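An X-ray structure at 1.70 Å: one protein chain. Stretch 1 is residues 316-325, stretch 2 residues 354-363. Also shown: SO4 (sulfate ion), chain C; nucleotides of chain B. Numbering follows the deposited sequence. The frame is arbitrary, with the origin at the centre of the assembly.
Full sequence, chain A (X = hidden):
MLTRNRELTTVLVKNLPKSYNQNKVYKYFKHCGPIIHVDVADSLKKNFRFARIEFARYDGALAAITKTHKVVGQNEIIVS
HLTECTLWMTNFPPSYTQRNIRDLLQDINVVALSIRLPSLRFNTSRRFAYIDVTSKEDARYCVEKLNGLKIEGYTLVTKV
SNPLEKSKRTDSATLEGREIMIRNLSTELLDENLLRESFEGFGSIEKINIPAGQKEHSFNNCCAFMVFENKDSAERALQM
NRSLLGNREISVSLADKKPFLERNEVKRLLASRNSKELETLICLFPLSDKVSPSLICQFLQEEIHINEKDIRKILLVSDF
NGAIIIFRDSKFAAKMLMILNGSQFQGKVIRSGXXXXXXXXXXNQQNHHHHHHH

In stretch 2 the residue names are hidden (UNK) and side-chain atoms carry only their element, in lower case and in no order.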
ATOM      1  N   LEU A 316       1.602  -5.101  11.169  1.00 14.58           N
ATOM      2  CA  LEU A 316       2.952  -5.043  10.612  1.00 11.54           C
ATOM      3  C   LEU A 316       3.894  -4.304  11.552  1.00 15.00           C
ATOM      4  O   LEU A 316       3.501  -3.339  12.249  1.00 13.60           O
ATOM      5  CB  LEU A 316       2.965  -4.353   9.251  1.00 10.97           C
ATOM      6  CG  LEU A 316       2.128  -4.950   8.136  1.00 12.78           C
ATOM      7  CD1 LEU A 316       2.434  -4.167   6.869  1.00 15.50           C
ATOM      8  CD2 LEU A 316       2.458  -6.450   7.933  1.00 13.40           C
ATOM      9  N   VAL A 317       5.130  -4.781  11.606  1.00 14.00           N
ATOM     10  CA  VAL A 317       6.193  -4.103  12.337  1.00 13.47           C
ATOM     11  C   VAL A 317       7.371  -4.022  11.361  1.00 14.78           C
ATOM     12  O   VAL A 317       8.387  -4.723  11.507  1.00 14.50           O
ATOM     13  CB  VAL A 317       6.591  -4.879  13.620  1.00 15.68           C
ATOM     14  CG1 VAL A 317       7.576  -4.061  14.445  1.00 16.97           C
ATOM     15  CG2 VAL A 317       5.367  -5.195  14.474  1.00 20.96           C
ATOM     16  N   SER A 318       7.250  -3.168  10.351  1.00 15.44           N
ATOM     17  CA  SER A 318       8.214  -3.208   9.253  1.00 14.69           C
ATOM     18  C   SER A 318       9.586  -2.694   9.661  1.00 16.92           C
ATOM     19  O   SER A 318      10.580  -3.003   8.994  1.00 18.03           O
ATOM     20  CB  SER A 318       7.691  -2.439   8.045  1.00 19.81           C
ATOM     21  OG  SER A 318       7.331  -1.137   8.462  1.00 27.62           O
ATOM     22  N   ASP A 319       9.659  -1.949  10.766  1.00 18.00           N
ATOM     23  CA  ASP A 319      10.956  -1.470  11.247  1.00 19.82           C
ATOM     24  C   ASP A 319      11.834  -2.605  11.775  1.00 18.74           C
ATOM     25  O   ASP A 319      13.038  -2.433  11.938  1.00 23.86           O
ATOM     26  CB  ASP A 319      10.849  -0.315  12.261  1.00 21.63           C
ATOM     27  CG  ASP A 319       9.875  -0.593  13.400  1.00 21.63           C
ATOM     28  OD1 ASP A 319       8.804  -1.192  13.162  1.00 21.29           O
ATOM     29  OD2 ASP A 319      10.175  -0.170  14.548  1.00 25.74           O
ATOM     30  N   PHE A 320      11.231  -3.764  12.012  1.00 16.37           N
ATOM     31  CA  PHE A 320      12.002  -4.971  12.321  1.00 18.89           C
ATOM     32  C   PHE A 320      11.758  -6.076  11.297  1.00 18.06           C
ATOM     33  O   PHE A 320      11.955  -7.253  11.605  1.00 18.40           O
ATOM     34  CB  PHE A 320      11.678  -5.456  13.736  1.00 21.01           C
ATOM     35  CG  PHE A 320      12.116  -4.489  14.801  1.00 24.71           C
ATOM     36  CD1 PHE A 320      13.466  -4.357  15.108  1.00 24.94           C
ATOM     37  CD2 PHE A 320      11.192  -3.685  15.458  1.00 24.33           C
ATOM     38  CE1 PHE A 320      13.888  -3.460  16.064  1.00 29.27           C
ATOM     39  CE2 PHE A 320      11.609  -2.783  16.424  1.00 26.03           C
ATOM     40  CZ  PHE A 320      12.960  -2.670  16.721  1.00 25.60           C
ATOM     41  N   ASN A 321      11.334  -5.692  10.090  1.00 14.71           N
ATOM     42  CA  ASN A 321      11.022  -6.650   9.020  1.00 15.55           C
ATOM     43  C   ASN A 321      10.080  -7.774   9.454  1.00 15.13           C
ATOM     44  O   ASN A 321      10.263  -8.937   9.080  1.00 16.13           O
ATOM     45  CB  ASN A 321      12.308  -7.255   8.436  1.00 16.24           C
ATOM     46  CG  ASN A 321      13.288  -6.202   7.974  1.00 24.69           C
ATOM     47  OD1 ASN A 321      12.898  -5.185   7.408  1.00 22.63           O
ATOM     48  ND2 ASN A 321      14.580  -6.447   8.203  1.00 27.99           N
ATOM     49  N   GLY A 322       9.073  -7.439  10.251  1.00 12.93           N
ATOM     50  CA  GLY A 322       8.209  -8.463  10.810  1.00 14.04           C
ATOM     51  C   GLY A 322       6.728  -8.142  10.854  1.00 15.50           C
ATOM     52  O   GLY A 322       6.274  -7.110  10.353  1.00 13.12           O
ATOM     53  N   ALA A 323       5.970  -9.074  11.421  1.00 14.96           N
ATOM     54  CA  ALA A 323       4.550  -8.881  11.671  1.00 14.67           C
ATOM     55  C   ALA A 323       4.228  -9.566  12.984  1.00 18.33           C
ATOM     56  O   ALA A 323       4.855 -10.570  13.352  1.00 16.75           O
ATOM     57  CB  ALA A 323       3.710  -9.470  10.535  1.00 14.17           C
ATOM     58  N   ILE A 324       3.264  -8.998  13.697  1.00 13.97           N
ATOM     59  CA  ILE A 324       2.753  -9.592  14.921  1.00 16.22           C
ATOM     60  C   ILE A 324       1.426 -10.258  14.612  1.00 15.74           C
ATOM     61  O   ILE A 324       0.550  -9.672  13.960  1.00 18.00           O
ATOM     62  CB  ILE A 324       2.526  -8.531  15.994  1.00 15.55           C
ATOM     63  CG1 ILE A 324       3.875  -7.945  16.427  1.00 18.90           C
ATOM     64  CG2 ILE A 324       1.774  -9.129  17.190  1.00 16.80           C
ATOM     65  CD1 ILE A 324       3.756  -6.711  17.338  1.00 18.51           C
ATOM     66  N   ILE A 325       1.292 -11.507  15.052  1.00 15.58           N
ATOM     67  CA  ILE A 325       0.031 -12.219  14.918  1.00 16.94           C
ATOM     68  C   ILE A 325      -0.507 -12.440  16.317  1.00 15.81           C
ATOM     69  O   ILE A 325       0.149 -13.073  17.144  1.00 17.84           O
ATOM     70  CB  ILE A 325       0.215 -13.603  14.285  1.00 18.04           C
ATOM     71  CG1 ILE A 325       1.160 -13.549  13.076  1.00 25.62           C
ATOM     72  CG2 ILE A 325      -1.156 -14.179  13.905  1.00 20.17           C
ATOM     73  CD1 ILE A 325       0.608 -12.800  11.897  1.00 26.09           C
ATOM     74  N   UNK A 354       9.301 -14.468  19.772  1.00 20.65           N
ATOM     75  CA  UNK A 354       8.719 -13.370  20.529  1.00 22.62           C
ATOM     76  C   UNK A 354       9.091 -12.053  19.875  1.00 17.10           C
ATOM     77  O   UNK A 354       9.898 -12.019  18.931  1.00 16.37           O
ATOM     78  o   UNK A 354      10.684 -13.070  21.883  1.00 21.74           O
ATOM     79  c   UNK A 354       9.280 -13.339  21.950  1.00 23.44           C
ATOM     80  c   UNK A 354       9.043 -14.669  22.651  1.00 29.89           C
ATOM     81  N   UNK A 355       8.520 -10.959  20.386  1.00 18.42           N
ATOM     82  CA  UNK A 355       8.940  -9.641  19.939  1.00 17.28           C
ATOM     83  C   UNK A 355      10.451  -9.468  20.084  1.00 18.66           C
ATOM     84  O   UNK A 355      11.117  -9.004  19.166  1.00 17.18           O
ATOM     85  c   UNK A 355       5.796  -7.666  21.116  1.00 23.35           C
ATOM     86  c   UNK A 355       6.718  -8.506  20.235  1.00 23.38           C
ATOM     87  c   UNK A 355       8.837  -7.155  20.433  1.00 20.90           C
ATOM     88  c   UNK A 355       8.180  -8.514  20.690  1.00 16.03           C
ATOM     89  N   UNK A 356      11.007  -9.864  21.227  1.00 22.40           N
ATOM     90  CA  UNK A 356      12.443  -9.699  21.429  1.00 20.34           C
ATOM     91  C   UNK A 356      13.289 -10.579  20.499  1.00 20.95           C
ATOM     92  O   UNK A 356      14.383 -10.172  20.086  1.00 23.30           O
ATOM     93  o   UNK A 356      12.115  -7.636  23.297  1.00 31.75           O
ATOM     94  c   UNK A 356      12.826  -9.893  22.906  1.00 23.11           C
ATOM     95  n   UNK A 356      12.282  -8.980  25.090  1.00 31.50           N
ATOM     96  c   UNK A 356      12.376  -8.735  23.785  1.00 28.34           C
ATOM     97  N   UNK A 357      12.776 -11.757  20.147  1.00 21.55           N
ATOM     98  CA  UNK A 357      13.444 -12.616  19.158  1.00 18.80           C
ATOM     99  C   UNK A 357      13.508 -11.906  17.809  1.00 21.45           C
ATOM    100  O   UNK A 357      14.532 -11.911  17.118  1.00 21.82           O
ATOM    101  o   UNK A 357      11.893 -15.717  20.303  1.00 24.76           O
ATOM    102  c   UNK A 357      12.816 -14.891  20.131  1.00 26.71           C
ATOM    103  o   UNK A 357      13.830 -14.828  20.868  1.00 29.35           O
ATOM    104  c   UNK A 357      12.680 -13.934  18.961  1.00 21.45           C
ATOM    105  N   UNK A 358      12.383 -11.317  17.424  1.00 19.19           N
ATOM    106  CA  UNK A 358      12.306 -10.575  16.176  1.00 16.23           C
ATOM    107  C   UNK A 358      13.316  -9.434  16.171  1.00 15.85           C
ATOM    108  O   UNK A 358      14.029  -9.236  15.191  1.00 17.19           O
ATOM    109  c   UNK A 358      10.748  -9.133  14.758  1.00 18.29           C
ATOM    110  c   UNK A 358       8.850  -7.589  16.099  1.00 20.31           C
ATOM    111  s   UNK A 358       9.048  -8.508  14.574  1.00 19.65           S
ATOM    112  c   UNK A 358      10.886 -10.033  15.980  1.00 15.88           C
ATOM    113  N   UNK A 359      13.390  -8.699  17.279  1.00 18.43           N
ATOM    114  CA  UNK A 359      14.324  -7.580  17.390  1.00 19.39           C
ATOM    115  C   UNK A 359      15.775  -8.057  17.348  1.00 20.83           C
ATOM    116  O   UNK A 359      16.609  -7.465  16.659  1.00 23.80           O
ATOM    117  c   UNK A 359      11.407  -4.355  19.985  1.00 35.89           C
ATOM    118  c   UNK A 359      14.082  -6.796  18.683  1.00 20.76           C
ATOM    119  c   UNK A 359      12.765  -6.029  18.707  1.00 24.79           C
ATOM    120  n   UNK A 359      11.397  -3.397  21.136  1.00 39.00           N
ATOM    121  c   UNK A 359      12.673  -5.180  19.969  1.00 28.45           C
ATOM    122  N   UNK A 360      16.071  -9.122  18.088  1.00 22.42           N
ATOM    123  CA  UNK A 360      17.432  -9.672  18.101  1.00 25.14           C
ATOM    124  C   UNK A 360      17.876 -10.114  16.710  1.00 24.31           C
ATOM    125  O   UNK A 360      19.000  -9.827  16.280  1.00 26.84           O
ATOM    126  n   UNK A 360      16.101 -11.288  23.581  1.00 29.08           N
ATOM    127  c   UNK A 360      15.957 -12.253  22.675  1.00 25.14           C
ATOM    128  c   UNK A 360      18.001 -11.518  21.514  1.00 27.48           C
ATOM    129  n   UNK A 360      16.843 -12.389  21.694  1.00 28.20           N
ATOM    130  c   UNK A 360      17.562 -10.822  19.107  1.00 26.79           C
ATOM    131  n   UNK A 360      14.927 -13.082  22.757  1.00 27.88           N
ATOM    132  c   UNK A 360      17.714 -10.353  20.558  1.00 27.65           C
ATOM    133  N   UNK A 361      16.984 -10.791  15.995  1.00 21.82           N
ATOM    134  CA  UNK A 361      17.288 -11.222  14.635  1.00 20.80           C
ATOM    135  C   UNK A 361      17.576 -10.029  13.739  1.00 24.55           C
ATOM    136  O   UNK A 361      18.545 -10.031  12.978  1.00 22.83           O
ATOM    137  c   UNK A 361      16.247 -12.356  10.259  1.00 24.99           C
ATOM    138  c   UNK A 361      17.274 -13.684  12.460  1.00 25.49           C
ATOM    139  c   UNK A 361      17.569 -14.136  11.179  1.00 26.66           C
ATOM    140  c   UNK A 361      16.153 -12.071  14.048  1.00 20.18           C
ATOM    141  c   UNK A 361      15.966 -11.915  11.534  1.00 19.94           C
ATOM    142  c   UNK A 361      17.054 -13.468  10.084  1.00 30.61           C
ATOM    143  o   UNK A 361      17.341 -13.908   8.811  1.00 29.37           O
ATOM    144  c   UNK A 361      16.461 -12.570  12.656  1.00 21.44           C
ATOM    145  N   UNK A 362      16.740  -8.996  13.844  1.00 20.69           N
ATOM    146  CA  UNK A 362      16.936  -7.799  13.048  1.00 20.67           C
ATOM    147  C   UNK A 362      18.275  -7.138  13.362  1.00 21.41           C
ATOM    148  O   UNK A 362      19.010  -6.763  12.444  1.00 24.53           O
ATOM    149  c   UNK A 362      15.799  -6.803  13.299  1.00 20.37           C
ATOM    150  o   UNK A 362      16.525  -1.899  10.574  1.00 34.66           O
ATOM    151  c   UNK A 362      15.991  -5.501  12.571  1.00 21.21           C
ATOM    152  c   UNK A 362      15.571  -5.353  11.261  1.00 24.53           C
ATOM    153  c   UNK A 362      16.595  -4.415  13.197  1.00 26.74           C
ATOM    154  c   UNK A 362      16.347  -3.094  11.232  1.00 26.89           C
ATOM    155  c   UNK A 362      16.772  -3.218  12.533  1.00 25.86           C
ATOM    156  c   UNK A 362      15.743  -4.150  10.587  1.00 29.12           C
ATOM    157  N   UNK A 363      18.584  -6.993  14.650  1.00 24.60           N
ATOM    158  CA  UNK A 363      19.824  -6.339  15.067  1.00 24.51           C
ATOM    159  C   UNK A 363      21.057  -7.050  14.500  1.00 31.39           C
ATOM    160  O   UNK A 363      22.006  -6.400  14.053  1.00 31.00           O
ATOM    161  n   UNK A 363      18.515  -5.549  18.473  1.00 39.69           N
ATOM    162  c   UNK A 363      19.900  -6.244  16.599  1.00 30.39           C
ATOM    163  o   UNK A 363      18.255  -4.490  16.503  1.00 36.06           O
ATOM    164  c   UNK A 363      18.813  -5.352  17.189  1.00 36.84           C
TER
HETATM  165  S   SO4 C 501      12.661 -12.735  25.480  1.00 58.72           S
HETATM  166  O1  SO4 C 501      11.391 -12.028  25.624  1.00 56.73           O
HETATM  167  O2  SO4 C 501      13.776 -11.818  25.745  1.00 53.02           O
HETATM  168  O3  SO4 C 501      12.705 -13.853  26.420  1.00 62.67           O
HETATM  169  O4  SO4 C 501      12.745 -13.271  24.124  1.00 54.34           O
ATOM    170  P     A B  54      20.271   0.118  15.160  1.00 81.75           P
ATOM    171  OP1   A B  54      18.941  -0.307  14.643  1.00 82.83           O
ATOM    172  OP2   A B  54      20.630   1.560  15.107  1.00 79.61           O
ATOM    173  O5'   A B  54      20.398  -0.410  16.661  1.00 83.03           O
ATOM    174  C5'   A B  54      20.176  -1.780  16.966  1.00 85.63           C
ATOM    175  C4'   A B  54      20.764  -2.163  18.302  1.00 86.91           C
ATOM    176  O4'   A B  54      22.188  -1.883  18.314  1.00 85.94           O
ATOM    177  C3'   A B  54      20.226  -1.416  19.512  1.00 86.62           C
ATOM    178  O3'   A B  54      18.997  -1.943  19.979  1.00 88.72           O
ATOM    179  C2'   A B  54      21.364  -1.551  20.515  1.00 87.24           C
ATOM    180  O2'   A B  54      21.356  -2.839  21.111  1.00 90.43           O
ATOM    181  C1'   A B  54      22.584  -1.453  19.598  1.00 85.94           C
ATOM    182  N9    A B  54      23.083  -0.071  19.485  1.00 83.34           N
ATOM    183  C8    A B  54      22.930   0.784  18.420  1.00 81.37           C
ATOM    184  N7    A B  54      23.486   1.957  18.593  1.00 79.73           N
ATOM    185  C5    A B  54      24.041   1.873  19.860  1.00 80.51           C
ATOM    186  C6    A B  54      24.770   2.795  20.626  1.00 79.75           C
ATOM    187  N6    A B  54      25.074   4.029  20.213  1.00 78.03           N
ATOM    188  N1    A B  54      25.176   2.389  21.847  1.00 81.19           N
ATOM    189  C2    A B  54      24.875   1.155  22.265  1.00 83.39           C
ATOM    190  N3    A B  54      24.195   0.201  21.636  1.00 84.43           N
ATOM    191  C4    A B  54      23.804   0.629  20.423  1.00 82.78           C
ATOM    192  P     C B  29       7.695   5.762  15.890  1.00 21.93           P
ATOM    193  OP1   C B  29       7.804   4.302  16.119  1.00 20.56           O
ATOM    194  OP2   C B  29       7.395   6.649  17.063  1.00 22.77           O
ATOM    195  O5'   C B  29       9.003   6.297  15.158  1.00 22.89           O
ATOM    196  C5'   C B  29      10.307   6.016  15.670  1.00 27.07           C
ATOM    197  C4'   C B  29      11.289   5.729  14.563  1.00 27.98           C
ATOM    198  O4'   C B  29      10.832   4.558  13.827  1.00 25.56           O
ATOM    199  C3'   C B  29      11.449   6.837  13.521  1.00 30.62           C
ATOM    200  O3'   C B  29      12.762   6.751  12.965  1.00 36.74           O
ATOM    201  C2'   C B  29      10.457   6.413  12.448  1.00 23.72           C
ATOM    202  O2'   C B  29      10.697   6.963  11.170  1.00 27.59           O
ATOM    203  C1'   C B  29      10.665   4.902  12.463  1.00 21.55           C
ATOM    204  N1    C B  29       9.552   4.111  11.937  1.00 22.31           N
ATOM    205  C2    C B  29       9.899   3.071  11.085  1.00 25.58           C
ATOM    206  O2    C B  29      11.101   2.918  10.806  1.00 28.45           O
ATOM    207  N3    C B  29       8.931   2.285  10.575  1.00 25.14           N
ATOM    208  C4    C B  29       7.668   2.513  10.918  1.00 22.49           C
ATOM    209  N4    C B  29       6.746   1.699  10.398  1.00 25.35           N
ATOM    210  C5    C B  29       7.290   3.566  11.798  1.00 23.81           C
ATOM    211  C6    C B  29       8.261   4.343  12.300  1.00 24.11           C
HETATM  212  O   HOH W   1      14.206  -0.910   9.884  1.00 45.53           O
HETATM  213  O   HOH W   2      13.574  -9.342  12.217  1.00 21.50           O

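Position 354 has three side-chain atoms: a first carbon carrying one oxygen and one carbon. It lies out of reach of stretch 1. The oxygen accepts from the backbone N of position 357, capping the helix that follows, and donates to O4 of the sulfate. This is Thr354.

Position 355 has four carbons, forked at the first, with one arm two carbons long. The end of that arm comes within 4.4 Å of Ile324 CD1. This is Ile355, and the atom is its CD1.

Position 356 has two carbons, the second carrying one oxygen and one nitrogen. It is exposed and touches nothing on stretch 1. The nitrogen donates to sulfate O1 and O2. This is Asn356.

Position 357 has two carbons, the second carrying two oxygens. One oxygen accepts from Thr354 N, returning the capping bond. It is out of reach of stretch 1. This is Asp357.

Position 358 has two carbons, a sulfur and a last carbon, unbranched. The sulfur lies 3.9 Å from Gly322 CA, and the last carbon 4.1 Å from Val317 CG1. This is Met358. A CB on Gly322 would sit 2.4 Å from Met358 SD, a clash, so the bare glycine leaves room for the sulfur.

Position 359 has four carbons in a row ending in nitrogen. Its second carbon sits over one face of the Phe320 ring, 3.8 Å from the centroid. This is Lys359, and the contact is a CH-pi interaction from CG.

Position 360 has three carbons, a nitrogen, and a carbon carrying two more nitrogens. Its CA-to-CB bond points away from stretch 1. This is Arg360. Its NH2 forms a salt bridge with Asp357 OD1 at 2.8 Å and also binds the sulfate.

Position 361 has one carbon, then a six-carbon ring bearing one oxygen. It makes no contact with stretch 1. This is Tyr361.

Position 362 has the same atoms, but points toward stretch 1. Asp319 O lies over one ring face, and Asn321 ND2 is at the edge. This is Tyr362. The edge of Phe320 is directed toward its face.

Position 363 has two carbons, the second carrying one oxygen and one nitrogen. This is Asn363.

The contact is mainly apolar, with no direct hydrogen bond across it. Met358 packs beside the strand, while Phe320 meets Lys359 and Tyr362. Two waters bridge the stretches: one joins Asp319 O to Tyr362 OH, the other Phe320 O to Met358 O.

Stretch 2, residues 354-363: TINDMKRYYN
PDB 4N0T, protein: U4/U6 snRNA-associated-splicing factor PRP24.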